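Local coordinates for mosquitocidal toxin (Lysinibacillus sphaericus, PDB 2VSE), which is a mosquitocidal holotoxin that probably ADP-ribosylates target proteins and carries ricin-B-like beta-trefoil domains likely to recognise sugars, at residues F302-Q307 with N516-L521; D448-V453 with S469-N474; Q563-I568 with Y689-N694; T700-I705 with S736-Y741. All coordinates share one frame; numbering follows the deposited sequence.

Contact 1. Residues F302-Q307 with N516-L521; sequences FGFENQ and NRKIVL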
# COMPACT_ATOMS: atom_id res chain seq x y z
N PHE A 302 -0.88 28.40 10.76
CA PHE A 302 -1.03 27.46 11.87
C PHE A 302 -2.38 26.74 11.75
O PHE A 302 -2.80 26.06 12.67
CB PHE A 302 -0.99 28.17 13.23
CG PHE A 302 0.37 28.68 13.62
CD1 PHE A 302 1.21 27.91 14.41
CD2 PHE A 302 0.78 29.95 13.26
CE1 PHE A 302 2.46 28.38 14.80
CE2 PHE A 302 2.03 30.44 13.64
CZ PHE A 302 2.87 29.65 14.41
N GLY A 303 -3.04 26.90 10.61
CA GLY A 303 -4.35 26.30 10.37
C GLY A 303 -5.47 26.78 11.27
O GLY A 303 -6.33 26.00 11.67
N PHE A 304 -5.46 28.07 11.60
CA PHE A 304 -6.55 28.70 12.33
C PHE A 304 -7.76 28.90 11.42
O PHE A 304 -7.60 29.09 10.21
CB PHE A 304 -6.09 30.06 12.86
CG PHE A 304 -5.16 29.98 14.04
CD1 PHE A 304 -5.64 29.63 15.29
CD2 PHE A 304 -3.82 30.31 13.90
CE1 PHE A 304 -4.79 29.58 16.39
CE2 PHE A 304 -2.97 30.27 14.99
CZ PHE A 304 -3.45 29.89 16.24
N GLU A 305 -8.96 28.89 11.99
CA GLU A 305 -10.17 29.17 11.21
C GLU A 305 -10.10 30.51 10.48
O GLU A 305 -10.50 30.59 9.31
CB GLU A 305 -11.44 29.05 12.05
CG GLU A 305 -11.73 27.63 12.56
CD GLU A 305 -11.63 26.57 11.46
OE1 GLU A 305 -12.57 26.47 10.64
OE2 GLU A 305 -10.61 25.84 11.42
N ASN A 306 -9.56 31.54 11.14
CA ASN A 306 -9.41 32.86 10.49
C ASN A 306 -8.38 32.88 9.36
O ASN A 306 -8.15 33.92 8.73
CB ASN A 306 -9.10 33.96 11.51
CG ASN A 306 -7.67 33.91 12.03
OD1 ASN A 306 -6.98 32.90 11.92
ND2 ASN A 306 -7.21 35.01 12.61
N GLN A 307 -7.75 31.73 9.12
CA GLN A 307 -6.80 31.58 8.02
C GLN A 307 -7.38 30.74 6.89
O GLN A 307 -6.65 30.25 6.03
CB GLN A 307 -5.50 30.95 8.51
CG GLN A 307 -4.67 31.84 9.39
CD GLN A 307 -3.40 31.17 9.87
OE1 GLN A 307 -3.42 30.02 10.30
NE2 GLN A 307 -2.29 31.90 9.80
N ASN A 516 -5.52 24.12 20.51
CA ASN A 516 -4.41 25.08 20.56
C ASN A 516 -3.52 24.85 19.33
O ASN A 516 -2.54 24.08 19.38
CB ASN A 516 -3.62 24.89 21.86
CG ASN A 516 -4.50 24.94 23.09
OD1 ASN A 516 -4.86 26.02 23.58
ND2 ASN A 516 -4.84 23.77 23.63
N ARG A 517 -3.87 25.53 18.24
CA ARG A 517 -3.30 25.21 16.93
C ARG A 517 -1.86 25.67 16.67
O ARG A 517 -1.23 25.26 15.69
CB ARG A 517 -4.25 25.64 15.81
CG ARG A 517 -5.57 24.92 15.94
CD ARG A 517 -6.42 25.08 14.75
NE ARG A 517 -7.71 24.48 15.00
CZ ARG A 517 -8.78 24.66 14.24
NH1 ARG A 517 -8.69 25.41 13.16
NH2 ARG A 517 -9.92 24.09 14.55
N LYS A 518 -1.35 26.51 17.56
CA LYS A 518 0.06 26.82 17.57
C LYS A 518 0.88 25.63 18.08
O LYS A 518 2.08 25.54 17.80
CB LYS A 518 0.31 28.05 18.43
CG LYS A 518 -0.04 29.36 17.76
CD LYS A 518 0.51 30.52 18.57
CE LYS A 518 0.22 31.86 17.90
NZ LYS A 518 1.27 32.87 18.24
N ILE A 519 0.21 24.71 18.78
CA ILE A 519 0.87 23.58 19.46
C ILE A 519 0.88 22.27 18.65
O ILE A 519 -0.16 21.79 18.18
CB ILE A 519 0.21 23.35 20.85
CG1 ILE A 519 0.36 24.59 21.76
CG2 ILE A 519 0.66 22.03 21.48
CD1 ILE A 519 1.77 25.06 22.02
N VAL A 520 2.06 21.68 18.49
CA VAL A 520 2.20 20.45 17.74
C VAL A 520 3.04 19.46 18.54
O VAL A 520 3.79 19.86 19.43
CB VAL A 520 2.81 20.68 16.31
CG1 VAL A 520 1.96 21.65 15.49
CG2 VAL A 520 4.25 21.18 16.40
N LEU A 521 2.89 18.17 18.21
CA LEU A 521 3.72 17.10 18.76
C LEU A 521 5.19 17.30 18.39
O LEU A 521 5.53 17.44 17.21
CB LEU A 521 3.25 15.76 18.21
CG LEU A 521 2.52 14.81 19.15
CD1 LEU A 521 1.32 15.48 19.78
CD2 LEU A 521 2.11 13.58 18.38

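Contact 2. Residues D448-V453 with S469-N474; sequences DKENQV and SLKYPN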
# COMPACT_ATOMS: atom_id res chain seq x y z
N ASP A 448 7.58 -3.67 18.33
CA ASP A 448 6.31 -4.19 17.81
C ASP A 448 5.33 -4.64 18.90
O ASP A 448 4.59 -5.60 18.71
CB ASP A 448 6.56 -5.32 16.79
CG ASP A 448 7.31 -4.85 15.55
OD1 ASP A 448 6.81 -3.92 14.89
OD2 ASP A 448 8.38 -5.39 15.23
N LYS A 449 5.34 -3.93 20.03
CA LYS A 449 4.43 -4.23 21.14
C LYS A 449 3.16 -3.37 21.15
O LYS A 449 3.13 -2.29 20.56
CB LYS A 449 5.16 -4.15 22.49
CG LYS A 449 6.37 -3.23 22.54
CD LYS A 449 7.43 -3.78 23.50
CE LYS A 449 7.31 -3.20 24.91
NZ LYS A 449 8.20 -2.02 25.11
N GLU A 450 2.13 -3.89 21.83
CA GLU A 450 0.82 -3.23 21.96
C GLU A 450 0.89 -1.77 22.37
O GLU A 450 0.20 -0.92 21.80
CB GLU A 450 -0.04 -3.98 22.98
CG GLU A 450 -0.57 -5.30 22.48
CD GLU A 450 -1.59 -5.89 23.42
OE1 GLU A 450 -1.20 -6.54 24.42
OE2 GLU A 450 -2.79 -5.71 23.15
N ASN A 451 1.73 -1.48 23.37
CA ASN A 451 1.90 -0.12 23.88
C ASN A 451 2.74 0.75 22.95
O ASN A 451 3.08 1.88 23.32
CB ASN A 451 2.46 -0.12 25.32
CG ASN A 451 3.96 -0.45 25.39
OD1 ASN A 451 4.57 -0.88 24.41
ND2 ASN A 451 4.54 -0.27 26.57
N GLN A 452 3.07 0.21 21.78
CA GLN A 452 3.69 1.00 20.71
C GLN A 452 2.76 1.18 19.50
O GLN A 452 3.18 1.64 18.43
CB GLN A 452 5.02 0.37 20.28
CG GLN A 452 6.09 0.45 21.35
CD GLN A 452 7.39 -0.22 20.93
OE1 GLN A 452 7.39 -1.17 20.15
NE2 GLN A 452 8.50 0.28 21.47
N VAL A 453 1.49 0.81 19.68
CA VAL A 453 0.52 0.87 18.60
C VAL A 453 -0.66 1.74 19.02
O VAL A 453 -1.15 1.64 20.14
CB VAL A 453 0.04 -0.57 18.20
CG1 VAL A 453 -1.00 -0.53 17.09
CG2 VAL A 453 1.22 -1.42 17.76
N SER A 469 -4.54 4.87 22.84
CA SER A 469 -3.80 3.69 23.26
C SER A 469 -4.51 2.39 22.86
O SER A 469 -5.73 2.26 23.04
CB SER A 469 -3.66 3.75 24.78
OG SER A 469 -3.53 2.47 25.36
N LEU A 470 -3.77 1.44 22.32
CA LEU A 470 -4.35 0.15 22.01
C LEU A 470 -4.58 -0.69 23.28
O LEU A 470 -5.64 -1.30 23.45
CB LEU A 470 -3.49 -0.60 21.00
CG LEU A 470 -4.13 -1.78 20.28
CD1 LEU A 470 -5.37 -1.33 19.50
CD2 LEU A 470 -3.11 -2.44 19.36
N LYS A 471 -3.59 -0.71 24.17
CA LYS A 471 -3.72 -1.46 25.43
C LYS A 471 -4.74 -0.83 26.40
O LYS A 471 -5.36 -1.54 27.18
CB LYS A 471 -2.38 -1.63 26.13
CG LYS A 471 -2.36 -2.75 27.17
CD LYS A 471 -1.98 -4.09 26.56
CE LYS A 471 -1.90 -5.19 27.60
NZ LYS A 471 -3.14 -6.02 27.68
N TYR A 472 -4.89 0.50 26.34
CA TYR A 472 -5.77 1.23 27.27
C TYR A 472 -6.70 2.22 26.55
O TYR A 472 -6.43 3.42 26.53
CB TYR A 472 -4.93 1.95 28.34
CG TYR A 472 -4.02 1.03 29.13
CD1 TYR A 472 -4.54 0.18 30.10
CD2 TYR A 472 -2.65 0.99 28.88
CE1 TYR A 472 -3.72 -0.69 30.82
CE2 TYR A 472 -1.81 0.13 29.60
CZ TYR A 472 -2.35 -0.71 30.56
OH TYR A 472 -1.54 -1.56 31.28
N PRO A 473 -7.82 1.71 25.99
CA PRO A 473 -8.68 2.49 25.09
C PRO A 473 -9.26 3.75 25.73
O PRO A 473 -9.53 4.72 25.02
CB PRO A 473 -9.80 1.52 24.72
CG PRO A 473 -9.29 0.16 25.08
CD PRO A 473 -8.36 0.35 26.22
N ASN A 474 -9.43 3.75 27.05
CA ASN A 474 -9.88 4.93 27.80
C ASN A 474 -8.92 6.10 27.77
O ASN A 474 -9.30 7.23 28.08
CB ASN A 474 -10.13 4.57 29.26
CG ASN A 474 -11.51 3.99 29.50
OD1 ASN A 474 -12.51 4.53 29.01
ND2 ASN A 474 -11.57 2.90 30.25
O HOH W 1 -0.98 2.27 23.08

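Contact 3. Residues Q563-I568 with Y689-N694; sequences QFMTVI and YLRHLN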
# COMPACT_ATOMS: atom_id res chain seq x y z
N GLN A 563 3.44 -25.00 8.32
CA GLN A 563 4.74 -25.48 8.73
C GLN A 563 5.64 -24.27 8.83
O GLN A 563 5.48 -23.29 8.08
CB GLN A 563 5.29 -26.46 7.72
CG GLN A 563 4.42 -27.67 7.55
CD GLN A 563 5.12 -28.76 6.79
OE1 GLN A 563 5.30 -28.67 5.58
NE2 GLN A 563 5.54 -29.80 7.50
N PHE A 564 6.59 -24.32 9.75
CA PHE A 564 7.60 -23.28 9.89
C PHE A 564 8.93 -23.78 9.34
O PHE A 564 9.55 -24.66 9.93
CB PHE A 564 7.75 -22.88 11.36
CG PHE A 564 6.47 -22.47 12.00
CD1 PHE A 564 6.15 -21.12 12.15
CD2 PHE A 564 5.56 -23.43 12.46
CE1 PHE A 564 4.96 -20.74 12.74
CE2 PHE A 564 4.36 -23.05 13.04
CZ PHE A 564 4.06 -21.70 13.19
N MET A 565 9.34 -23.24 8.21
CA MET A 565 10.60 -23.63 7.56
C MET A 565 11.68 -22.64 7.98
O MET A 565 11.42 -21.43 7.97
CB MET A 565 10.43 -23.57 6.04
CG MET A 565 9.36 -24.47 5.47
SD MET A 565 9.24 -24.16 3.70
CE MET A 565 8.17 -22.72 3.69
N THR A 566 12.87 -23.12 8.33
CA THR A 566 13.98 -22.21 8.62
C THR A 566 14.39 -21.53 7.31
O THR A 566 14.32 -22.14 6.24
CB THR A 566 15.22 -22.89 9.26
OG1 THR A 566 15.92 -23.69 8.29
CG2 THR A 566 14.82 -23.76 10.45
N VAL A 567 14.79 -20.27 7.41
CA VAL A 567 15.29 -19.49 6.29
C VAL A 567 16.58 -20.07 5.72
O VAL A 567 16.78 -20.06 4.50
CB VAL A 567 15.49 -18.02 6.75
CG1 VAL A 567 16.57 -17.29 5.94
CG2 VAL A 567 14.16 -17.29 6.71
N ILE A 568 17.44 -20.57 6.59
CA ILE A 568 18.76 -21.02 6.16
C ILE A 568 18.67 -22.34 5.42
O ILE A 568 19.41 -22.57 4.47
CB ILE A 568 19.75 -21.10 7.35
CG1 ILE A 568 20.23 -19.69 7.72
CG2 ILE A 568 20.97 -22.00 7.01
CD1 ILE A 568 20.65 -19.53 9.17
N TYR A 689 10.22 -19.12 7.06
CA TYR A 689 9.26 -19.02 5.97
C TYR A 689 8.06 -19.91 6.33
O TYR A 689 8.23 -21.02 6.87
CB TYR A 689 9.88 -19.48 4.64
CG TYR A 689 10.87 -18.51 4.03
CD1 TYR A 689 10.47 -17.26 3.60
CD2 TYR A 689 12.21 -18.88 3.83
CE1 TYR A 689 11.36 -16.37 3.03
CE2 TYR A 689 13.11 -18.00 3.24
CZ TYR A 689 12.66 -16.74 2.85
OH TYR A 689 13.51 -15.83 2.26
N LEU A 690 6.86 -19.41 6.04
CA LEU A 690 5.63 -20.11 6.38
C LEU A 690 5.07 -20.89 5.20
O LEU A 690 4.86 -20.33 4.14
CB LEU A 690 4.55 -19.13 6.90
CG LEU A 690 4.85 -18.36 8.19
CD1 LEU A 690 3.76 -17.34 8.52
CD2 LEU A 690 5.00 -19.31 9.34
N ARG A 691 4.87 -22.19 5.37
CA ARG A 691 4.10 -22.95 4.40
C ARG A 691 2.71 -23.07 4.95
O ARG A 691 2.46 -23.71 5.98
CB ARG A 691 4.67 -24.33 4.11
CG ARG A 691 3.80 -25.17 3.18
CD ARG A 691 4.62 -26.14 2.30
NE ARG A 691 5.65 -26.84 3.07
CZ ARG A 691 6.95 -26.87 2.78
NH1 ARG A 691 7.43 -26.27 1.70
NH2 ARG A 691 7.77 -27.53 3.57
N HIS A 692 1.81 -22.39 4.26
CA HIS A 692 0.42 -22.44 4.56
C HIS A 692 -0.15 -23.63 3.79
O HIS A 692 -0.48 -23.51 2.61
CB HIS A 692 -0.22 -21.11 4.14
CG HIS A 692 -1.65 -20.97 4.56
ND1 HIS A 692 -2.49 -20.03 4.01
CD2 HIS A 692 -2.39 -21.66 5.46
CE1 HIS A 692 -3.69 -20.13 4.56
NE2 HIS A 692 -3.66 -21.12 5.44
N LEU A 693 -0.24 -24.77 4.46
CA LEU A 693 -0.67 -26.03 3.82
C LEU A 693 -2.11 -25.93 3.39
O LEU A 693 -2.53 -26.47 2.37
CB LEU A 693 -0.53 -27.20 4.80
CG LEU A 693 0.89 -27.53 5.22
CD1 LEU A 693 0.94 -28.15 6.59
CD2 LEU A 693 1.54 -28.43 4.19
N ASN A 694 -2.85 -25.20 4.19
CA ASN A 694 -4.28 -25.04 4.10
C ASN A 694 -4.73 -24.11 2.95
O ASN A 694 -5.92 -23.92 2.74
CB ASN A 694 -4.75 -24.47 5.45
CG ASN A 694 -6.08 -25.00 5.87
OD1 ASN A 694 -6.95 -24.26 6.32
ND2 ASN A 694 -6.26 -26.32 5.74

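Contact 4. Residues T700-I705 with S736-Y741; sequences TGYFNI and SWKLKY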
# COMPACT_ATOMS: atom_id res chain seq x y z
N THR A 700 -2.93 -25.55 -10.88
CA THR A 700 -3.95 -26.27 -11.63
C THR A 700 -3.68 -26.15 -13.12
O THR A 700 -3.15 -25.14 -13.58
CB THR A 700 -5.35 -25.73 -11.31
OG1 THR A 700 -5.41 -24.34 -11.63
CG2 THR A 700 -5.69 -25.93 -9.83
N GLY A 701 -4.04 -27.19 -13.87
CA GLY A 701 -3.90 -27.19 -15.31
C GLY A 701 -2.59 -27.74 -15.83
O GLY A 701 -1.95 -28.58 -15.19
N TYR A 702 -2.18 -27.23 -16.98
CA TYR A 702 -1.10 -27.83 -17.74
C TYR A 702 0.14 -26.96 -17.74
O TYR A 702 0.05 -25.73 -17.80
CB TYR A 702 -1.58 -28.07 -19.17
CG TYR A 702 -2.67 -29.12 -19.27
CD1 TYR A 702 -2.34 -30.46 -19.48
CD2 TYR A 702 -4.02 -28.77 -19.18
CE1 TYR A 702 -3.32 -31.44 -19.59
CE2 TYR A 702 -5.01 -29.74 -19.28
CZ TYR A 702 -4.64 -31.08 -19.49
OH TYR A 702 -5.60 -32.06 -19.59
N PHE A 703 1.30 -27.60 -17.69
CA PHE A 703 2.56 -26.89 -17.51
C PHE A 703 3.67 -27.58 -18.29
O PHE A 703 3.67 -28.80 -18.41
CB PHE A 703 2.93 -26.82 -16.02
CG PHE A 703 1.93 -26.08 -15.16
CD1 PHE A 703 2.03 -24.71 -14.96
CD2 PHE A 703 0.89 -26.76 -14.53
CE1 PHE A 703 1.12 -24.02 -14.14
CE2 PHE A 703 -0.02 -26.09 -13.73
CZ PHE A 703 0.10 -24.72 -13.54
N ASN A 704 4.58 -26.78 -18.84
CA ASN A 704 5.90 -27.26 -19.19
C ASN A 704 6.73 -27.10 -17.92
O ASN A 704 6.67 -26.06 -17.26
CB ASN A 704 6.51 -26.42 -20.30
CG ASN A 704 5.71 -26.47 -21.59
OD1 ASN A 704 5.71 -25.50 -22.34
ND2 ASN A 704 5.05 -27.59 -21.88
N ILE A 705 7.45 -28.15 -17.54
CA ILE A 705 8.25 -28.09 -16.35
C ILE A 705 9.68 -27.89 -16.80
O ILE A 705 10.33 -28.83 -17.27
CB ILE A 705 8.07 -29.34 -15.49
CG1 ILE A 705 6.59 -29.51 -15.13
CG2 ILE A 705 8.88 -29.20 -14.24
CD1 ILE A 705 6.22 -30.89 -14.55
N SER A 736 3.67 -31.62 -21.91
CA SER A 736 2.64 -30.82 -21.28
C SER A 736 1.97 -31.62 -20.18
O SER A 736 1.08 -32.43 -20.43
CB SER A 736 1.62 -30.33 -22.32
OG SER A 736 0.67 -29.51 -21.69
N TRP A 737 2.40 -31.35 -18.95
CA TRP A 737 1.98 -32.13 -17.79
C TRP A 737 0.82 -31.51 -17.04
O TRP A 737 0.84 -30.31 -16.73
CB TRP A 737 3.14 -32.28 -16.83
CG TRP A 737 4.29 -32.97 -17.42
CD1 TRP A 737 5.32 -32.40 -18.12
CD2 TRP A 737 4.54 -34.37 -17.39
NE1 TRP A 737 6.21 -33.37 -18.52
CE2 TRP A 737 5.75 -34.59 -18.09
CE3 TRP A 737 3.87 -35.47 -16.84
CZ2 TRP A 737 6.31 -35.87 -18.23
CZ3 TRP A 737 4.42 -36.74 -17.00
CH2 TRP A 737 5.62 -36.93 -17.69
N LYS A 738 -0.18 -32.32 -16.73
CA LYS A 738 -1.29 -31.89 -15.89
C LYS A 738 -0.86 -32.00 -14.44
O LYS A 738 -0.28 -33.00 -14.02
CB LYS A 738 -2.51 -32.76 -16.15
CG LYS A 738 -3.77 -32.42 -15.36
CD LYS A 738 -4.46 -31.16 -15.87
CE LYS A 738 -5.95 -31.17 -15.54
NZ LYS A 738 -6.14 -31.79 -14.20
N LEU A 739 -1.14 -30.96 -13.65
CA LEU A 739 -0.89 -31.03 -12.23
C LEU A 739 -2.20 -31.22 -11.48
O LEU A 739 -3.06 -30.34 -11.47
CB LEU A 739 -0.09 -29.84 -11.73
CG LEU A 739 1.42 -30.12 -11.63
CD1 LEU A 739 2.07 -30.30 -12.99
CD2 LEU A 739 2.14 -29.02 -10.86
N LYS A 740 -2.35 -32.40 -10.91
CA LYS A 740 -3.56 -32.77 -10.21
C LYS A 740 -3.31 -32.72 -8.72
O LYS A 740 -2.67 -33.60 -8.15
CB LYS A 740 -4.01 -34.18 -10.62
CG LYS A 740 -5.32 -34.61 -9.94
CD LYS A 740 -5.64 -36.07 -10.25
CE LYS A 740 -6.94 -36.49 -9.57
NZ LYS A 740 -7.65 -37.51 -10.36
N TYR A 741 -3.83 -31.68 -8.10
CA TYR A 741 -3.59 -31.44 -6.70
C TYR A 741 -4.45 -32.32 -5.83
O TYR A 741 -5.66 -32.45 -6.06
CB TYR A 741 -3.83 -29.96 -6.38
CG TYR A 741 -3.47 -29.58 -4.97
CD1 TYR A 741 -2.17 -29.68 -4.51
CD2 TYR A 741 -4.45 -29.08 -4.10
CE1 TYR A 741 -1.83 -29.33 -3.21
CE2 TYR A 741 -4.12 -28.71 -2.79
CZ TYR A 741 -2.81 -28.85 -2.37
OH TYR A 741 -2.47 -28.49 -1.11

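Contact 1. Residues F302-Q307 with N516-L521
Arg517 and Lys518, the two middle residues of a type I turn running from Asn516 to Ile519, press against the loop 302-307 and so join two ricin-B-type beta-trefoil domains of the chain. Arg517 supplies the hydrogen bonds of the contact as well as a methylene against Phe304. Its CB approaches Phe302 O at 3.5 Å and sits over one face of the Phe304 ring, displaced toward the rim, 4.0 Å from CE1. From CG to NE the chain is stretched out, which carries the guanidinium past Gly303 as far as Glu305. There NH1 gives two hydrogen bonds: one to Gly303 O at 2.9 Å, the other to Glu305 OE2 at 2.6 Å. The second is a nearly straight salt bridge (170°) in the guanidinium plane, received on the anti lone pair of OE2, and the carboxylate stands almost upright to that plane (84°). Lys308 is a second cationic partner of OE2, while Arg517 NE is tied to Tyr514 O within its own domain. Lys518 packs against both phenylalanines. Its CG lies over the Phe302 ring, 4.1 Å from the centroid, and also meets the edge of Phe304 with 3.8 Å to CZ, so one methylene serves two rings. Beyond it, Ile519 N closes the turn on Asn516 O, and the strand leads away from the interface. The loop keeps its shape through Gln307, the glutamine of a QxW motif, whose OE1 accepts hydrogen bonds from Phe302 N (3.0 Å, in plane on a lone pair) and Phe304 N (3.1 Å).

Contact 2. Residues D448-V453 with S469-N474
Val453 and Leu470 bring together two turns of one ricin-B-type beta-trefoil domain: the QxW turn around Gln452, with its short 3-10 segment, and the bend that follows strand 464-469. The apolar part is small. The two side chains lie side by side and point the same way, Val453 CG1 meeting Leu470 CD2 at 3.6 Å, and both also rest on Thr420 of strand 419-425. Backbone polarity is met partly through solvent. Leu470 N reaches Val453 O directly only in a weak, bent bond of 3.4 Å, but a water to one side bridges the same two atoms, accepting from Leu470 N and donating to Val453 O, each at 3.0 Å. Between the charged side chains it is the methylenes of Lys471, more than its ammonium, that meet the carboxylate of Glu450. Lys471 bends at chi2 (89°), which sets its CD 3.3 Å from Glu450 OE1, whereas its NZ stays 3.8 Å from that oxygen in a long salt bridge. Stronger partners of Glu450 come from farther along the chain: Arg605 pairs with OE2, and the hydroxyl of Tyr656 hydrogen-bonds OE1. The glutamate thus links this loop pair to the next trefoil-related region. Each turn also has hydrogen bonds of its own. Val453 N bonds Glu450 O, Lys449 N gives a weak hydrogen bond to Gln452 OE1, and Ser469, which also bonds Gln435, forms an ST motif in which OG accepts from Tyr472 N at 2.6 Å.

Contact 3. Residues Q563-I568 with Y689-N694
Gln563 and Arg691 are joined through both backbone and side chain. As a hydrogen-bonded antiparallel pair they exchange Gln563 N to Arg691 O (2.8 Å) and Arg691 N to Gln563 O (3.0 Å). Their side chains, running the same way, add Arg691 NE to Gln563 OE1 at 3.1 Å, in the guanidinium plane and fairly straight (163°), with a weaker bond from NH2. NE2 of Gln563 is taken up by Asn588 OD1 and Gln594 O, so both ends of the amide are used. Met565 and Tyr689 form the next hydrogen-bonded pair: Met565 N gives to Tyr689 O, and Tyr689 N to Met565 O. These are the first and last strands of a beta-trefoil domain, and their pairing closes it. On the Gln563 face, Met565 SD lies over the Arg691 guanidinium, 3.4 Å from NH1. The opposite face carries the non-hydrogen-bonded pair Phe564 and Leu690, with Phe564 CD1 3.5 Å from Leu690 CD2. Where strand 560-566 ends, Val567 CG2 covers one face of the Tyr689 ring, 4.1 Å from the centroid; that ring also stacks with Phe787, and its OH is hydrogen-bonded to Asp648 O.

Contact 4. Residues T700-I705 with S736-Y741
Lys738 swings CG to the far side of its backbone N (chi1 -179°) and folds at chi2 (74°), which lays CD over one face of the Tyr702 ring, 3.8 Å from the centroid. Tyr702 keeps CG beside its backbone N (chi1 -67°), on the same face of the sheet as Lys738. The ammonium lies much farther off, at 6.0 Å from Lys738 NZ to the Tyr702 centroid, so any cation-pi attraction is weak and the contact is chiefly CH-pi. The antiparallel backbones are bonded from Leu739 N to Gly701 O at 2.9 Å and reciprocally between Phe703 and Trp737. Tyr702 and Lys738 form the non-hydrogen-bonded pair; beside it Tyr702 CA comes within 3.3 Å of Trp737 O in a CA-H...O contact. The opposite face is apolar: Phe703 CD2 meets Leu739 CD1 at 4.0 Å, and Ile705 CD1 lies 4.0 Å from Trp737 CD1. Trp737 is the tryptophan of a QxW motif, the repeat signature of ricin-B-type trefoils, and its NE1 is held by Ile715 O. The motif glutamine, Gln735, offers its backbone O to Asn704 ND2, while Ser736 OG is hydrogen-bonded to Ser835 OG and Leu836 O. Strand 701-707 lies between strands 737-742 and 830-834, with strand 747-752 beyond the Trp737 strand and Arg34, just past helix 24-33, touching Phe703.

In the fold
The four contacts trace the run of trefoil domains along the chain. Contact 1 bridges two of them, and contact 2 lies wholly within the second, its centre 27 Å from that of contact 1 and the nearest atoms about 12 Å apart. Contact 3 belongs to the following trefoil; its centre is 29 Å from that of contact 2. Contacts 3 and 4 follow closely in sequence, with centres 24 Å apart, and just touch: Leu693 O lies 4.0 Å from Tyr741 OH in simple packing. Contacts 1 and 4 are the most widely separated, 63 Å between centres on opposite sides of the chain's centre. All four lie in lectin-like regions rather than in the Scabin-like ADP-ribosyltransferase region.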